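Local coordinates for L-ribulose 3-epimerase (Mesorhizobium loti, PDB 3VYL), which catalyses the epimerisation of ketoses at C3, L-ribulose probably being the preferred one, within a manganese-binding TIM barrel, at residues 135-139 and 140-144; 223-226 and 227-231; 241-245 and 246-250; 288-292 and 293-297. All blocks are in the same frame, centred on the assembly; numbering follows the deposited sequence.

Contact 1 of 4, residues 135-139 and 140-144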
loop_
_atom_site.group_PDB
_atom_site.type_symbol
_atom_site.label_atom_id
_atom_site.label_comp_id
_atom_site.label_asym_id
_atom_site.label_seq_id
_atom_site.Cartn_x
_atom_site.Cartn_y
_atom_site.Cartn_z
ATOM N N GLU A 135 -7.724 -29.613 -28.134
ATOM C CA GLU A 135 -7.315 -30.092 -29.458
ATOM C C GLU A 135 -8.165 -29.463 -30.557
ATOM O O GLU A 135 -7.624 -28.990 -31.565
ATOM C CB GLU A 135 -7.342 -31.623 -29.551
ATOM C CG GLU A 135 -6.369 -32.350 -28.623
ATOM C CD GLU A 135 -4.968 -31.741 -28.615
ATOM O OE1 GLU A 135 -4.407 -31.465 -29.709
ATOM O OE2 GLU A 135 -4.424 -31.540 -27.504
ATOM N N THR A 136 -9.485 -29.437 -30.348
ATOM C CA THR A 136 -10.405 -28.790 -31.284
ATOM C C THR A 136 -9.998 -27.338 -31.452
ATOM O O THR A 136 -9.959 -26.816 -32.572
ATOM C CB THR A 136 -11.864 -28.832 -30.787
ATOM O OG1 THR A 136 -12.321 -30.187 -30.728
ATOM C CG2 THR A 136 -12.779 -28.027 -31.707
ATOM N N ALA A 137 -9.687 -26.696 -30.328
ATOM C CA ALA A 137 -9.301 -25.291 -30.322
ATOM C C ALA A 137 -7.990 -25.062 -31.086
ATOM O O ALA A 137 -7.883 -24.116 -31.886
ATOM C CB ALA A 137 -9.206 -24.780 -28.887
ATOM N N LYS A 138 -7.006 -25.931 -30.854
ATOM C CA LYS A 138 -5.720 -25.827 -31.550
ATOM C C LYS A 138 -5.931 -25.834 -33.065
ATOM O O LYS A 138 -5.517 -24.900 -33.760
ATOM C CB LYS A 138 -4.763 -26.955 -31.132
ATOM C CG LYS A 138 -3.300 -26.659 -31.433
ATOM C CD LYS A 138 -2.414 -27.889 -31.314
ATOM C CE LYS A 138 -2.063 -28.202 -29.865
ATOM N NZ LYS A 138 -0.824 -29.021 -29.748
ATOM N N ALA A 139 -6.602 -26.885 -33.547
ATOM C CA ALA A 139 -6.960 -27.026 -34.961
ATOM C C ALA A 139 -7.613 -25.768 -35.520
ATOM O O ALA A 139 -7.357 -25.393 -36.671
ATOM C CB ALA A 139 -7.849 -28.238 -35.176
ATOM N N ALA A 140 -8.430 -25.098 -34.710
ATOM C CA ALA A 140 -9.082 -23.870 -35.160
ATOM C C ALA A 140 -8.196 -22.624 -35.046
ATOM O O ALA A 140 -8.607 -21.524 -35.421
ATOM C CB ALA A 140 -10.403 -23.675 -34.434
ATOM N N GLY A 141 -6.974 -22.804 -34.547
ATOM C CA GLY A 141 -6.018 -21.699 -34.380
ATOM C C GLY A 141 -6.356 -20.790 -33.208
ATOM O O GLY A 141 -6.248 -19.563 -33.315
ATOM N N VAL A 142 -6.789 -21.396 -32.098
ATOM C CA VAL A 142 -7.204 -20.652 -30.901
ATOM C C VAL A 142 -6.778 -21.320 -29.597
ATOM O O VAL A 142 -6.759 -22.544 -29.475
ATOM C CB VAL A 142 -8.734 -20.350 -30.848
ATOM C CG1 VAL A 142 -9.194 -19.543 -32.060
ATOM C CG2 VAL A 142 -9.555 -21.617 -30.665
ATOM N N THR A 143 -6.447 -20.494 -28.616
ATOM C CA THR A 143 -6.046 -20.978 -27.292
ATOM C C THR A 143 -7.251 -21.035 -26.351
ATOM O O THR A 143 -8.210 -20.284 -26.525
ATOM C CB THR A 143 -4.996 -20.034 -26.698
ATOM O OG1 THR A 143 -5.488 -18.684 -26.769
ATOM C CG2 THR A 143 -3.699 -20.129 -27.493
ATOM N N LEU A 144 -7.221 -21.941 -25.381
ATOM C CA LEU A 144 -8.214 -21.927 -24.300
ATOM C C LEU A 144 -7.608 -21.311 -23.029
ATOM O O LEU A 144 -6.610 -21.810 -22.488
ATOM C CB LEU A 144 -8.748 -23.333 -23.987
ATOM C CG LEU A 144 -9.564 -24.227 -24.941
ATOM C CD1 LEU A 144 -10.009 -25.485 -24.202
ATOM C CD2 LEU A 144 -10.761 -23.537 -25.589
#
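Ala-137 and Val-142 are the two ends of a Schellman motif, the C-terminal cap that ends helix 120-139 and turns the chain into strand 143-147 of the TIM barrel. It illustrates how the last carbonyls of a helix find donors once the helical turns have run out. The regular pattern persists as far as the bond from Ala-140 N to Thr-136 O (3.1 Å). Beyond it come the two bonds of the cap, one spanning three residues and, around it, one spanning five. Gly-141 N donates to Lys-138 O at 2.7 Å, lying well above the carbonyl plane, 54° out of it. Outside that pair, Val-142 N reaches Ala-137 O at 2.9 Å, again from above the plane. Gly-141 makes the reversal with a positive phi of 75°, a backbone shape that suits a residue without a side chain.

The hydrophobic contact that usually accompanies this cap is present as well. Val-142 swings CG2 between its own backbone N and carbonyl carbon (chi1 -59° for CG1), which brings this methyl over the helix end, 3.6 Å from Ala-137 CB. Ile-92 of helix 78-98 packs against both residues and Ala-140, so the apolar seam continues into the neighbouring helix. On the outer side, Lys-138 points away from the turn and its NZ makes a salt bridge with Asp-173. Farther along, Leu-144, already in the strand, brings its CD2 to 3.9 Å from Ala-137 CB.

Contact 2 of 4, residues 223-226 and 227-231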
loop_
_atom_site.group_PDB
_atom_site.type_symbol
_atom_site.label_atom_id
_atom_site.label_comp_id
_atom_site.label_asym_id
_atom_site.label_seq_id
_atom_site.Cartn_x
_atom_site.Cartn_y
_atom_site.Cartn_z
ATOM N N ALA A 223 -0.547 -0.896 -8.966
ATOM C CA ALA A 223 0.886 -0.751 -9.205
ATOM C C ALA A 223 1.555 -2.083 -8.947
ATOM O O ALA A 223 2.370 -2.529 -9.752
ATOM C CB ALA A 223 1.491 0.354 -8.358
ATOM N N ALA A 224 1.170 -2.755 -7.866
ATOM C CA ALA A 224 1.731 -4.069 -7.563
ATOM C C ALA A 224 1.443 -5.072 -8.680
ATOM O O ALA A 224 2.242 -5.970 -8.931
ATOM C CB ALA A 224 1.207 -4.579 -6.237
ATOM N N ILE A 225 0.303 -4.903 -9.348
ATOM C CA ILE A 225 -0.136 -5.804 -10.414
ATOM C C ILE A 225 0.621 -5.527 -11.714
ATOM O O ILE A 225 1.059 -6.453 -12.399
ATOM C CB ILE A 225 -1.667 -5.713 -10.627
ATOM C CG1 ILE A 225 -2.398 -6.294 -9.410
ATOM C CG2 ILE A 225 -2.097 -6.447 -11.887
ATOM C CD1 ILE A 225 -3.907 -6.144 -9.442
ATOM N N PHE A 226 0.775 -4.255 -12.054
ATOM C CA PHE A 226 1.541 -3.888 -13.241
ATOM C C PHE A 226 3.022 -4.253 -13.076
ATOM O O PHE A 226 3.663 -4.704 -14.039
ATOM C CB PHE A 226 1.350 -2.408 -13.585
ATOM C CG PHE A 226 -0.088 -2.031 -13.877
ATOM C CD1 PHE A 226 -0.919 -2.878 -14.611
ATOM C CD2 PHE A 226 -0.601 -0.815 -13.447
ATOM C CE1 PHE A 226 -2.235 -2.519 -14.889
ATOM C CE2 PHE A 226 -1.908 -0.446 -13.723
ATOM C CZ PHE A 226 -2.729 -1.297 -14.445
ATOM N N ASP A 227 3.538 -4.083 -11.851
ATOM C CA ASP A 227 4.892 -4.517 -11.475
ATOM C C ASP A 227 5.095 -6.022 -11.622
ATOM O O ASP A 227 6.145 -6.456 -12.092
ATOM C CB ASP A 227 5.216 -4.134 -10.026
ATOM C CG ASP A 227 5.546 -2.675 -9.856
ATOM O OD1 ASP A 227 5.750 -2.276 -8.701
ATOM O OD2 ASP A 227 5.605 -1.912 -10.840
ATOM N N ALA A 228 4.112 -6.817 -11.203
ATOM C CA ALA A 228 4.207 -8.279 -11.331
ATOM C C ALA A 228 4.192 -8.739 -12.801
ATOM O O ALA A 228 5.067 -9.501 -13.211
ATOM C CB ALA A 228 3.119 -8.973 -10.530
ATOM N N LEU A 229 3.221 -8.260 -13.590
ATOM C CA LEU A 229 3.173 -8.533 -15.040
ATOM C C LEU A 229 4.487 -8.170 -15.698
ATOM O O LEU A 229 5.008 -8.939 -16.511
ATOM C CB LEU A 229 2.029 -7.768 -15.734
ATOM C CG LEU A 229 0.610 -8.121 -15.290
ATOM C CD1 LEU A 229 -0.400 -7.175 -15.881
ATOM C CD2 LEU A 229 0.253 -9.559 -15.617
ATOM N N THR A 230 5.022 -7.004 -15.328
ATOM C CA THR A 230 6.284 -6.519 -15.881
ATOM C C THR A 230 7.466 -7.370 -15.406
ATOM O O THR A 230 8.381 -7.643 -16.180
ATOM C CB THR A 230 6.518 -5.048 -15.520
ATOM O OG1 THR A 230 5.415 -4.257 -15.993
ATOM C CG2 THR A 230 7.842 -4.527 -16.100
ATOM N N ALA A 231 7.441 -7.810 -14.151
ATOM C CA ALA A 231 8.511 -8.669 -13.663
ATOM C C ALA A 231 8.564 -9.960 -14.455
ATOM O O ALA A 231 9.640 -10.468 -14.720
ATOM C CB ALA A 231 8.350 -8.963 -12.184
#
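Phe-226 O and Thr-230 are held closely together in this helical turn. The carbonyl oxygen accepts twice from one residue: Thr-230 N at 3.0 Å and Thr-230 OG1 at 2.7 Å, arriving from opposite faces of the carbonyl plane. The hydroxyl can do so because OG1 lies beside its own backbone N (chi1 -57°), facing back toward the preceding turn. Next to it, Leu-229 N meets Ile-225 O at 3.1 Å in an almost straight bond (177°), Ala-228 N reaches Ala-224 O at 3.1 Å, and Asp-227 N reaches Ala-223 O at 2.9 Å.

The side chains of one face are looser with each other, since Ile-225 CG2 and Leu-229 CD1 come no closer than 4.4 Å; Ile-225 instead packs on Val-191 and Ile-195 of helix 191-197. Phe-226 turns to Leu-281 and Ala-284 of helix 266-292. The solvent side belongs to the exposed Ala-223 and Ala-231. Asp-227 is only partly exposed, and its OD1 makes a salt bridge with Lys-287. A helix buried along one side and more open along the other is the helical connection of a beta-alpha-beta crossover, here between strands 202-207 and 238-240 of the TIM barrel.

Contact 3 of 4, residues 241-245 and 246-250. With MN (manganese (II) ion), chain I.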
loop_
_atom_site.group_PDB
_atom_site.type_symbol
_atom_site.label_atom_id
_atom_site.label_comp_id
_atom_site.label_asym_id
_atom_site.label_seq_id
_atom_site.Cartn_x
_atom_site.Cartn_y
_atom_site.Cartn_z
ATOM N N GLU A 241 -12.671 -4.411 -17.579
ATOM C CA GLU A 241 -13.952 -5.078 -17.303
ATOM C C GLU A 241 -14.701 -4.292 -16.208
ATOM O O GLU A 241 -14.154 -4.007 -15.144
ATOM C CB GLU A 241 -13.688 -6.527 -16.860
ATOM C CG GLU A 241 -14.843 -7.508 -17.008
ATOM C CD GLU A 241 -14.544 -8.899 -16.434
ATOM O OE1 GLU A 241 -15.396 -9.798 -16.575
ATOM O OE2 GLU A 241 -13.479 -9.129 -15.838
ATOM N N SER A 242 -15.880 -3.789 -16.527
ATOM C CA SER A 242 -16.754 -3.118 -15.580
ATOM C C SER A 242 -18.177 -3.214 -16.081
ATOM O O SER A 242 -18.416 -2.998 -17.226
ATOM C CB SER A 242 -16.334 -1.673 -15.463
ATOM O OG SER A 242 -17.018 -0.995 -14.470
ATOM N N PHE A 243 -19.143 -3.507 -15.238
ATOM C CA PHE A 243 -20.502 -3.681 -15.738
ATOM C C PHE A 243 -21.530 -2.788 -15.041
ATOM O O PHE A 243 -21.298 -2.303 -13.914
ATOM C CB PHE A 243 -20.908 -5.162 -15.699
ATOM C CG PHE A 243 -19.977 -6.081 -16.469
ATOM C CD1 PHE A 243 -19.674 -5.841 -17.819
ATOM C CD2 PHE A 243 -19.414 -7.199 -15.853
ATOM C CE1 PHE A 243 -18.823 -6.690 -18.523
ATOM C CE2 PHE A 243 -18.569 -8.051 -16.556
ATOM C CZ PHE A 243 -18.278 -7.800 -17.889
ATOM N N SER A 244 -22.646 -2.561 -15.743
ATOM C CA SER A 244 -23.779 -1.769 -15.253
ATOM C C SER A 244 -25.086 -2.520 -15.435
ATOM O O SER A 244 -25.381 -3.025 -16.533
ATOM C CB SER A 244 -23.873 -0.431 -15.998
ATOM O OG SER A 244 -25.193 0.106 -15.968
ATOM N N SER A 245 -25.862 -2.569 -14.352
ATOM C CA SER A 245 -27.224 -3.128 -14.321
ATOM C C SER A 245 -28.051 -2.628 -15.506
ATOM O O SER A 245 -28.804 -3.390 -16.118
ATOM C CB SER A 245 -27.912 -2.719 -13.012
ATOM O OG SER A 245 -28.955 -3.600 -12.657
ATOM N N GLU A 246 -27.866 -1.373 -15.835
ATOM C CA GLU A 246 -28.536 -0.714 -16.920
ATOM C C GLU A 246 -28.220 -1.297 -18.264
ATOM O O GLU A 246 -29.038 -1.273 -19.140
ATOM C CB GLU A 246 -28.183 0.744 -16.903
ATOM C CG GLU A 246 -28.673 1.478 -15.671
ATOM C CD GLU A 246 -30.142 1.311 -15.432
ATOM O OE1 GLU A 246 -30.701 2.001 -14.579
ATOM O OE2 GLU A 246 -30.739 0.464 -16.093
ATOM N N ILE A 247 -27.002 -1.742 -18.465
ATOM C CA ILE A 247 -26.609 -2.273 -19.749
ATOM C C ILE A 247 -26.612 -3.791 -19.939
ATOM O O ILE A 247 -27.002 -4.285 -20.966
ATOM C CB ILE A 247 -25.253 -1.709 -20.123
ATOM C CG1 ILE A 247 -25.358 -0.214 -20.230
ATOM C CG2 ILE A 247 -24.788 -2.286 -21.426
ATOM C CD1 ILE A 247 -24.045 0.487 -20.087
ATOM N N VAL A 248 -26.171 -4.540 -18.955
ATOM C CA VAL A 248 -26.133 -5.976 -19.133
ATOM C C VAL A 248 -27.486 -6.641 -19.033
ATOM O O VAL A 248 -28.435 -6.060 -18.585
ATOM C CB VAL A 248 -25.067 -6.676 -18.270
ATOM C CG1 VAL A 248 -23.709 -6.106 -18.568
ATOM C CG2 VAL A 248 -25.376 -6.577 -16.798
ATOM N N ASP A 249 -27.574 -7.850 -19.535
ATOM C CA ASP A 249 -28.795 -8.604 -19.496
ATOM C C ASP A 249 -28.999 -9.302 -18.186
ATOM O O ASP A 249 -28.071 -9.727 -17.558
ATOM C CB ASP A 249 -28.765 -9.642 -20.566
ATOM C CG ASP A 249 -28.049 -10.804 -20.138
ATOM O OD1 ASP A 249 -26.960 -11.046 -20.664
ATOM O OD2 ASP A 249 -28.555 -11.449 -19.213
ATOM N N GLU A 250 -30.249 -9.454 -17.808
ATOM C CA GLU A 250 -30.596 -9.894 -16.459
ATOM C C GLU A 250 -29.903 -11.157 -15.963
ATOM O O GLU A 250 -29.777 -11.336 -14.756
ATOM C CB GLU A 250 -32.109 -10.040 -16.321
ATOM C CG GLU A 250 -32.800 -8.758 -15.891
ATOM C CD GLU A 250 -34.312 -8.854 -15.984
ATOM O OE1 GLU A 250 -34.823 -9.093 -17.103
ATOM O OE2 GLU A 250 -34.989 -8.685 -14.941
HETATM MN MN MN I . -13.314 -11.505 -15.824
HETATM O O HOH W 1 -15.543 -12.172 -15.377
HETATM O O HOH W 2 -29.299 -5.910 -15.893
#
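Ser-244 and Val-248 close a tight turn in the loop that leaves the last strand of the TIM barrel, a few residues beyond the metal ligand Glu-241. Backbone bonds define it. Ser-244 O accepts two amides: Val-248 N at 3.0 Å, nearly in line with the C=O bond, completes an alpha-turn, whereas Ile-247 N at 2.8 Å stands above the carbonyl plane and closes the beta-turn within it. The Ser-244 side chain adds a weak bond from Glu-246 N to Ser-244 OG (3.1 Å), the i to i+2 pattern of an ST turn.

Across the turn, apolar packing amounts to one pair. The Phe-243 and Val-248 side chains cross at about a right angle, with CD1 of the Phe-243 ring 4.1 Å from Val-248 CG1. The ring also meets His-7 edge-to-face, tying the turn to the first strand.

Water bridges the mouth of the turn by donating to both Ser-245 O and Val-248 O. Past it, Asp-249 is the N-cap of helix 250-255, its OD2 accepting from Asn-251 N.

Metal coordination belongs to the other end. Glu-241 runs out extended, CG anti to the backbone N (chi1 -159°), to a manganese ion shared with Glu-147, Asp-180 and His-206. Glu-241 OE2 binds the manganese at 2.4 Å, and Glu-241 OE1 lies 2.8 Å from it, while a metal-bound water donates to Glu-241 OE1 at 2.7 Å.

Contact 4 of 4, residues 288-292 and 293-297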
loop_
_atom_site.group_PDB
_atom_site.type_symbol
_atom_site.label_atom_id
_atom_site.label_comp_id
_atom_site.label_asym_id
_atom_site.label_seq_id
_atom_site.Cartn_x
_atom_site.Cartn_y
_atom_site.Cartn_z
ATOM N N ALA A 288 11.009 -0.777 -13.317
ATOM C CA ALA A 288 11.726 -2.055 -13.371
ATOM C C ALA A 288 13.096 -1.911 -14.035
ATOM O O ALA A 288 14.000 -2.720 -13.801
ATOM C CB ALA A 288 10.890 -3.107 -14.080
ATOM N N GLU A 289 13.224 -0.880 -14.866
ATOM C CA GLU A 289 14.476 -0.530 -15.513
ATOM C C GLU A 289 15.370 0.249 -14.558
ATOM O O GLU A 289 16.587 0.053 -14.550
ATOM C CB GLU A 289 14.215 0.310 -16.758
ATOM C CG GLU A 289 13.724 -0.498 -17.951
ATOM C CD GLU A 289 13.466 0.364 -19.175
ATOM O OE1 GLU A 289 12.596 -0.009 -19.993
ATOM O OE2 GLU A 289 14.125 1.421 -19.313
ATOM N N LEU A 290 14.766 1.139 -13.766
ATOM C CA LEU A 290 15.505 1.889 -12.753
ATOM C C LEU A 290 16.179 0.938 -11.748
ATOM O O LEU A 290 17.387 1.068 -11.471
ATOM C CB LEU A 290 14.602 2.894 -12.038
ATOM C CG LEU A 290 15.260 3.834 -11.022
ATOM C CD1 LEU A 290 16.450 4.586 -11.614
ATOM C CD2 LEU A 290 14.245 4.811 -10.468
ATOM N N VAL A 291 15.400 -0.023 -11.245
ATOM C CA VAL A 291 15.885 -1.033 -10.310
ATOM C C VAL A 291 17.248 -1.563 -10.738
ATOM O O VAL A 291 18.197 -1.576 -9.943
ATOM C CB VAL A 291 14.917 -2.229 -10.202
ATOM C CG1 VAL A 291 15.514 -3.324 -9.333
ATOM C CG2 VAL A 291 13.577 -1.791 -9.633
ATOM N N SER A 292 17.322 -1.988 -12.003
ATOM C CA SER A 292 18.535 -2.550 -12.603
ATOM C C SER A 292 19.648 -1.552 -12.943
ATOM O O SER A 292 20.770 -1.968 -13.201
ATOM C CB SER A 292 18.170 -3.329 -13.864
ATOM O OG SER A 292 17.971 -4.693 -13.563
ATOM N N ALA A 293 19.358 -0.254 -12.962
ATOM C CA ALA A 293 20.361 0.703 -13.431
ATOM C C ALA A 293 21.648 0.624 -12.609
ATOM O O ALA A 293 21.626 0.728 -11.375
ATOM C CB ALA A 293 19.810 2.118 -13.447
ATOM N N ARG A 294 22.769 0.420 -13.296
ATOM C CA ARG A 294 24.060 0.293 -12.629
ATOM C C ARG A 294 24.516 1.591 -11.962
ATOM O O ARG A 294 25.102 1.553 -10.881
ATOM C CB ARG A 294 25.116 -0.258 -13.588
ATOM C CG ARG A 294 25.000 -1.765 -13.794
ATOM C CD ARG A 294 25.866 -2.272 -14.938
ATOM N NE ARG A 294 27.251 -2.509 -14.535
ATOM C CZ ARG A 294 28.250 -1.645 -14.711
ATOM N NH1 ARG A 294 29.474 -1.963 -14.310
ATOM N NH2 ARG A 294 28.032 -0.461 -15.279
ATOM N N HIS A 295 24.220 2.724 -12.590
ATOM C CA HIS A 295 24.558 4.057 -12.063
ATOM C C HIS A 295 25.988 4.240 -11.599
ATOM O O HIS A 295 26.248 4.899 -10.596
ATOM C CB HIS A 295 23.580 4.477 -10.971
ATOM C CG HIS A 295 22.222 4.885 -11.486
ATOM N ND1 HIS A 295 21.074 4.511 -10.879
ATOM C CD2 HIS A 295 21.853 5.654 -12.586
ATOM C CE1 HIS A 295 20.028 5.023 -11.554
ATOM N NE2 HIS A 295 20.508 5.719 -12.599
ATOM N N LYS A 296 26.921 3.659 -12.342
ATOM C CA LYS A 296 28.357 3.820 -12.131
ATOM C C LYS A 296 28.816 5.191 -12.651
ATOM O O LYS A 296 28.318 5.646 -13.685
ATOM C CB LYS A 296 29.050 2.724 -12.925
ATOM C CG LYS A 296 30.393 2.259 -12.410
ATOM C CD LYS A 296 30.676 0.875 -12.982
ATOM C CE LYS A 296 32.119 0.741 -13.445
ATOM N NZ LYS A 296 33.098 1.031 -12.362
ATOM N N PRO A 297 29.755 5.865 -11.949
ATOM C CA PRO A 297 30.262 7.135 -12.500
ATOM C C PRO A 297 31.237 6.940 -13.669
ATOM O O PRO A 297 31.867 5.883 -13.859
ATOM C CB PRO A 297 30.985 7.789 -11.310
ATOM C CG PRO A 297 30.632 6.967 -10.110
ATOM C CD PRO A 297 30.329 5.587 -10.625
ATOM O OXT PRO A 297 31.405 7.866 -14.465
#
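His-295 reaches back along the chain to touch Leu-290. From its CB the side chain leaves with CG beside the backbone N and anti to the carbonyl carbon (chi1 -74°), a torsion that lays the imidazole alongside the preceding residues. Beyond CG the ring carries its far rim over the methyl group of Ala-293, which sits 3.5 Å above one ring face but displaced toward the rim. ND1 and NE2 pass on the two flanks of that methyl, and the atom between them, CE1, comes nearest to it, 3.5 Å from Ala-293 CB. CE1 is also where the ring meets the helix: Leu-290 CD1 approaches this edge in the ring plane, 3.6 Å from His-295 CE1.

The element left behind is helix 266-292, the long last helix of the chain, here giving way to an irregular C-terminal tail of the TIM-barrel subunit. Ala-293 N still bonds to Leu-290 O at 2.8 Å, standing 59° above the carbonyl plane, and Ala-293 CB rests 3.3 Å from the same oxygen. The tail then leaves its own subunit. Lys-296 makes a salt bridge with Asp-169 and a cation-pi contact with Trp-123, both of the second subunit, whose Gln-162 also bonds to His-295 O. Leu-290 and His-295 pack, in turn, on His-211 and Arg-260 of the third subunit.

Overall arrangement
The four contacts follow one another along the chain, and their relation to the manganese site differs. Contact 3 holds a metal ligand, Glu-241, and lies on the opposite side of the chain's centre from contact 1, their centres 30 Å apart. Contact 1 nevertheless feeds the strand carrying another ligand: the Leu-144 side chain is about 10 Å from that of Glu-147. In contact 2 the Ile-225 side chain is about 13 Å from the metal itself. Contacts 2 and 4 alone touch, through Thr-230 CG2 and Ala-288 CB at 3.9 Å. From there contact 4 extends outward to neighbouring subunits, its centre 45 Å from that of contact 3.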